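Local coordinates for protein pyruvate kinase 1 (Trypanosoma brucei brucei, PDB 4KCT) that transfers the phosphoryl group of phosphoenolpyruvate to ADP, giving pyruvate and ATP, and also has an intrinsic decarboxylase activity, probably acting on oxaloacetate, at residues K86-G98 / E117-Y129. Sequence-based numbering, arbitrary orientation.
Sequences KGPEIRTGLFKDG and EKVGTKEKFYIDY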
# COMPACT_ATOMS: atom_id res chain seq x y z
N LYS A 86 -38.56 22.65 -12.13
CA LYS A 86 -38.09 23.83 -12.87
C LYS A 86 -37.02 24.59 -12.06
O LYS A 86 -35.97 24.89 -12.56
CB LYS A 86 -39.27 24.77 -13.19
CG LYS A 86 -38.95 25.82 -14.25
CD LYS A 86 -40.17 26.71 -14.51
CE LYS A 86 -40.18 27.28 -15.91
NZ LYS A 86 -38.83 27.78 -16.30
N GLY A 87 -37.31 24.89 -10.80
CA GLY A 87 -36.32 25.52 -9.95
C GLY A 87 -36.25 27.02 -10.17
O GLY A 87 -37.02 27.58 -10.96
N PRO A 88 -35.35 27.68 -9.45
CA PRO A 88 -35.22 29.13 -9.44
C PRO A 88 -34.55 29.60 -10.71
O PRO A 88 -33.83 28.82 -11.36
CB PRO A 88 -34.29 29.38 -8.24
CG PRO A 88 -33.43 28.16 -8.21
CD PRO A 88 -34.35 27.03 -8.59
N GLU A 89 -34.85 30.82 -11.14
CA GLU A 89 -34.14 31.37 -12.28
C GLU A 89 -34.05 32.89 -12.21
O GLU A 89 -34.81 33.53 -11.49
CB GLU A 89 -34.77 30.92 -13.60
CG GLU A 89 -36.26 31.13 -13.68
CD GLU A 89 -36.83 30.72 -15.03
OE1 GLU A 89 -37.97 31.11 -15.33
OE2 GLU A 89 -36.14 29.99 -15.77
N ILE A 90 -32.98 33.41 -12.77
CA ILE A 90 -32.85 34.83 -12.97
C ILE A 90 -32.94 35.06 -14.46
O ILE A 90 -32.30 34.35 -15.25
CB ILE A 90 -31.49 35.35 -12.47
CG1 ILE A 90 -31.30 35.00 -10.99
CG2 ILE A 90 -31.36 36.85 -12.75
CD1 ILE A 90 -29.89 35.25 -10.49
N ARG A 91 -33.76 36.02 -14.86
CA ARG A 91 -33.91 36.35 -16.25
C ARG A 91 -33.79 37.84 -16.50
O ARG A 91 -33.96 38.65 -15.56
CB ARG A 91 -35.25 35.80 -16.78
CG ARG A 91 -35.26 34.27 -16.93
CD ARG A 91 -36.60 33.74 -17.43
NE ARG A 91 -37.71 34.33 -16.68
CZ ARG A 91 -38.98 34.38 -17.10
NH1 ARG A 91 -39.90 34.98 -16.36
NH2 ARG A 91 -39.33 33.82 -18.26
N THR A 92 -33.48 38.20 -17.75
CA THR A 92 -33.59 39.59 -18.20
C THR A 92 -35.06 39.99 -18.20
O THR A 92 -35.95 39.13 -18.18
CB THR A 92 -33.03 39.78 -19.64
OG1 THR A 92 -33.92 39.17 -20.59
CG2 THR A 92 -31.63 39.13 -19.78
N GLY A 93 -35.30 41.29 -18.36
CA GLY A 93 -36.61 41.78 -18.80
C GLY A 93 -36.85 41.58 -20.29
O GLY A 93 -36.22 40.73 -20.93
N LEU A 94 -37.87 42.27 -20.80
CA LEU A 94 -38.12 42.31 -22.24
C LEU A 94 -37.30 43.41 -22.90
O LEU A 94 -36.73 44.28 -22.21
CB LEU A 94 -39.62 42.55 -22.53
CG LEU A 94 -40.63 41.93 -21.56
CD1 LEU A 94 -42.06 42.41 -21.84
CD2 LEU A 94 -40.56 40.42 -21.62
N PHE A 95 -37.30 43.41 -24.23
CA PHE A 95 -36.58 44.37 -25.02
C PHE A 95 -37.56 45.05 -25.97
O PHE A 95 -38.51 44.42 -26.43
CB PHE A 95 -35.49 43.66 -25.82
CG PHE A 95 -34.40 43.09 -24.96
CD1 PHE A 95 -33.34 43.89 -24.53
CD2 PHE A 95 -34.49 41.80 -24.47
CE1 PHE A 95 -32.39 43.41 -23.66
CE2 PHE A 95 -33.55 41.30 -23.57
CZ PHE A 95 -32.49 42.11 -23.17
N LYS A 96 -37.35 46.33 -26.25
CA LYS A 96 -38.08 46.99 -27.35
C LYS A 96 -38.03 46.17 -28.64
O LYS A 96 -37.01 45.55 -28.96
CB LYS A 96 -37.52 48.38 -27.61
CG LYS A 96 -37.62 49.30 -26.41
CD LYS A 96 -37.52 50.75 -26.83
CE LYS A 96 -37.44 51.66 -25.62
NZ LYS A 96 -37.11 53.04 -26.03
N ASP A 97 -39.15 46.15 -29.36
CA ASP A 97 -39.25 45.37 -30.60
C ASP A 97 -38.97 43.91 -30.37
O ASP A 97 -38.91 43.14 -31.32
CB ASP A 97 -38.29 45.90 -31.67
CG ASP A 97 -38.47 47.38 -31.92
OD1 ASP A 97 -39.62 47.83 -32.09
OD2 ASP A 97 -37.46 48.10 -31.88
N GLY A 98 -38.76 43.53 -29.11
CA GLY A 98 -38.63 42.12 -28.77
C GLY A 98 -37.25 41.52 -29.04
O GLY A 98 -37.04 40.33 -28.86
N GLU A 117 -38.21 47.00 -16.83
CA GLU A 117 -38.46 45.59 -17.07
C GLU A 117 -38.93 45.32 -18.51
O GLU A 117 -38.60 44.28 -19.11
CB GLU A 117 -39.50 45.07 -16.08
CG GLU A 117 -39.98 43.67 -16.36
CD GLU A 117 -41.06 43.22 -15.41
OE1 GLU A 117 -41.53 44.06 -14.60
OE2 GLU A 117 -41.44 42.03 -15.46
N LYS A 118 -39.74 46.23 -19.06
CA LYS A 118 -40.40 45.95 -20.32
C LYS A 118 -39.83 46.70 -21.51
O LYS A 118 -40.32 46.54 -22.63
CB LYS A 118 -41.92 46.14 -20.22
CG LYS A 118 -42.55 45.24 -19.17
CD LYS A 118 -44.06 45.43 -19.12
CE LYS A 118 -44.67 44.73 -17.91
NZ LYS A 118 -46.11 45.11 -17.75
N VAL A 119 -38.74 47.44 -21.29
CA VAL A 119 -38.22 48.37 -22.30
C VAL A 119 -36.70 48.31 -22.40
O VAL A 119 -36.04 49.35 -22.53
CB VAL A 119 -38.57 49.85 -21.98
CG1 VAL A 119 -40.01 50.15 -22.32
CG2 VAL A 119 -38.26 50.18 -20.53
N GLY A 120 -36.15 47.10 -22.45
CA GLY A 120 -34.71 46.98 -22.54
C GLY A 120 -34.20 47.42 -23.90
O GLY A 120 -34.85 47.21 -24.94
N THR A 121 -33.04 48.06 -23.90
CA THR A 121 -32.41 48.51 -25.13
C THR A 121 -30.95 48.09 -25.13
O THR A 121 -30.47 47.47 -24.16
CB THR A 121 -32.48 50.04 -25.27
OG1 THR A 121 -31.62 50.65 -24.30
CG2 THR A 121 -33.90 50.54 -25.08
N LYS A 122 -30.25 48.41 -26.22
CA LYS A 122 -28.79 48.28 -26.28
C LYS A 122 -28.11 49.04 -25.14
O LYS A 122 -27.01 48.69 -24.74
CB LYS A 122 -28.28 48.82 -27.62
CG LYS A 122 -27.15 48.03 -28.23
CD LYS A 122 -27.04 48.32 -29.71
CE LYS A 122 -25.68 47.90 -30.26
NZ LYS A 122 -25.14 48.93 -31.20
N GLU A 123 -28.75 50.10 -24.66
CA GLU A 123 -28.13 50.99 -23.65
C GLU A 123 -28.33 50.46 -22.23
O GLU A 123 -27.56 50.78 -21.33
CB GLU A 123 -28.75 52.40 -23.72
CG GLU A 123 -28.05 53.36 -24.69
CD GLU A 123 -28.29 52.98 -26.15
OE1 GLU A 123 -27.30 52.85 -26.90
OE2 GLU A 123 -29.46 52.79 -26.55
N LYS A 124 -29.49 49.86 -22.00
CA LYS A 124 -29.90 49.52 -20.64
C LYS A 124 -31.00 48.49 -20.64
O LYS A 124 -31.95 48.57 -21.42
CB LYS A 124 -30.36 50.77 -19.92
CG LYS A 124 -30.83 50.53 -18.50
CD LYS A 124 -31.17 51.87 -17.88
CE LYS A 124 -30.80 51.92 -16.42
NZ LYS A 124 -30.78 53.33 -15.95
N PHE A 125 -30.83 47.45 -19.83
CA PHE A 125 -31.88 46.47 -19.68
C PHE A 125 -31.94 45.88 -18.28
O PHE A 125 -31.02 46.07 -17.47
CB PHE A 125 -31.79 45.36 -20.76
CG PHE A 125 -30.60 44.44 -20.60
CD1 PHE A 125 -30.66 43.36 -19.73
CD2 PHE A 125 -29.46 44.62 -21.38
CE1 PHE A 125 -29.58 42.47 -19.63
CE2 PHE A 125 -28.39 43.73 -21.31
CZ PHE A 125 -28.44 42.66 -20.40
N TYR A 126 -33.03 45.19 -18.00
CA TYR A 126 -33.40 44.85 -16.64
C TYR A 126 -32.98 43.38 -16.37
O TYR A 126 -33.08 42.52 -17.26
CB TYR A 126 -34.91 44.99 -16.51
CG TYR A 126 -35.49 44.41 -15.24
CD1 TYR A 126 -35.39 45.09 -14.04
CD2 TYR A 126 -36.29 43.25 -15.29
CE1 TYR A 126 -35.97 44.59 -12.88
CE2 TYR A 126 -36.94 42.78 -14.15
CZ TYR A 126 -36.75 43.44 -12.95
OH TYR A 126 -37.36 42.99 -11.82
N ILE A 127 -32.55 43.11 -15.14
CA ILE A 127 -32.36 41.72 -14.67
C ILE A 127 -33.13 41.57 -13.35
O ILE A 127 -33.10 42.48 -12.51
CB ILE A 127 -30.85 41.42 -14.47
CG1 ILE A 127 -30.17 41.29 -15.83
CG2 ILE A 127 -30.64 40.15 -13.66
CD1 ILE A 127 -28.65 41.18 -15.74
N ASP A 128 -33.93 40.50 -13.24
CA ASP A 128 -34.95 40.42 -12.19
C ASP A 128 -34.43 39.83 -10.87
O ASP A 128 -35.17 39.19 -10.14
CB ASP A 128 -36.18 39.63 -12.67
CG ASP A 128 -35.87 38.12 -12.92
OD1 ASP A 128 -34.79 37.64 -12.53
OD2 ASP A 128 -36.73 37.43 -13.48
N TYR A 129 -33.18 40.11 -10.53
CA TYR A 129 -32.60 39.68 -9.24
C TYR A 129 -32.14 40.89 -8.42
O TYR A 129 -31.17 41.53 -8.79
CB TYR A 129 -31.39 38.75 -9.49
CG TYR A 129 -30.75 38.23 -8.24
CD1 TYR A 129 -31.46 37.41 -7.37
CD2 TYR A 129 -29.47 38.64 -7.87
CE1 TYR A 129 -30.90 36.97 -6.20
CE2 TYR A 129 -28.89 38.19 -6.68
CZ TYR A 129 -29.60 37.34 -5.87
OH TYR A 129 -29.07 36.89 -4.70
O HOH W 1 -34.72 36.17 -10.06
O HOH W 2 -36.87 34.93 -13.42
O HOH W 3 -37.92 38.67 -16.22
O HOH W 4 -35.44 45.01 -19.80
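Phe95 lays CZ over one face of the Phe125 ring, toward its rim, while CD2 of Phe125 sits at the edge of the Phe95 ring, in its plane. The two planes are inclined at 59°, and the tightest touch is Phe95 CE1 on Phe125 CB at 3.5 Å. Phe125 CG lies between its own backbone N and carbonyl carbon (chi1 70°), which holds the ring within reach of both Phe95 and the Thr92 methyl. The Tyr126 ring takes Glu117 CB on one face and the backbone N of Asp128 on the other, with Gly93 CA at its edge.

Next along, Ile90 CG2 presses on Ile127 CG2 at 3.5 Å, tight for two methyls, and its CD1 packs on Tyr129, whose hydroxyl bonds to the backbone of Asp186.

Asp128 grips Arg91 from both ends of one residue: Arg91 N donates a hydrogen bond to OD1 (3.0 Å), arriving from above the carboxylate plane, and Asp128 N returns a bond that meets Arg91 O almost end-on. Waters bridge the same carboxylate to the carbonyls of Glu89 and Thr92, which should limit its rotation.

Backbone bonds then run down the contact: Gly93 N to Tyr126 O (2.8 Å), Leu94 N to Glu117 O (2.7 Å), Gly120 N to Leu94 O, and Lys96 N to Gly120 O. Gly93 and Gly120, without side chains, lie against the opposing backbone: Gly93 CA is 3.2 Å from Glu117 O. At the outer end the Lys96 chain runs alongside Thr121 CG2.

Strands 90-91 and 124-126 are the outermost of one mixed sheet. The chain just after 90-91 meets the chain around 124-126 through single bridges at Thr92-Ile127 and Phe95-Gly120, consistent with closure of the small beta barrel of the B domain that pyruvate kinases carry beside the TIM barrel.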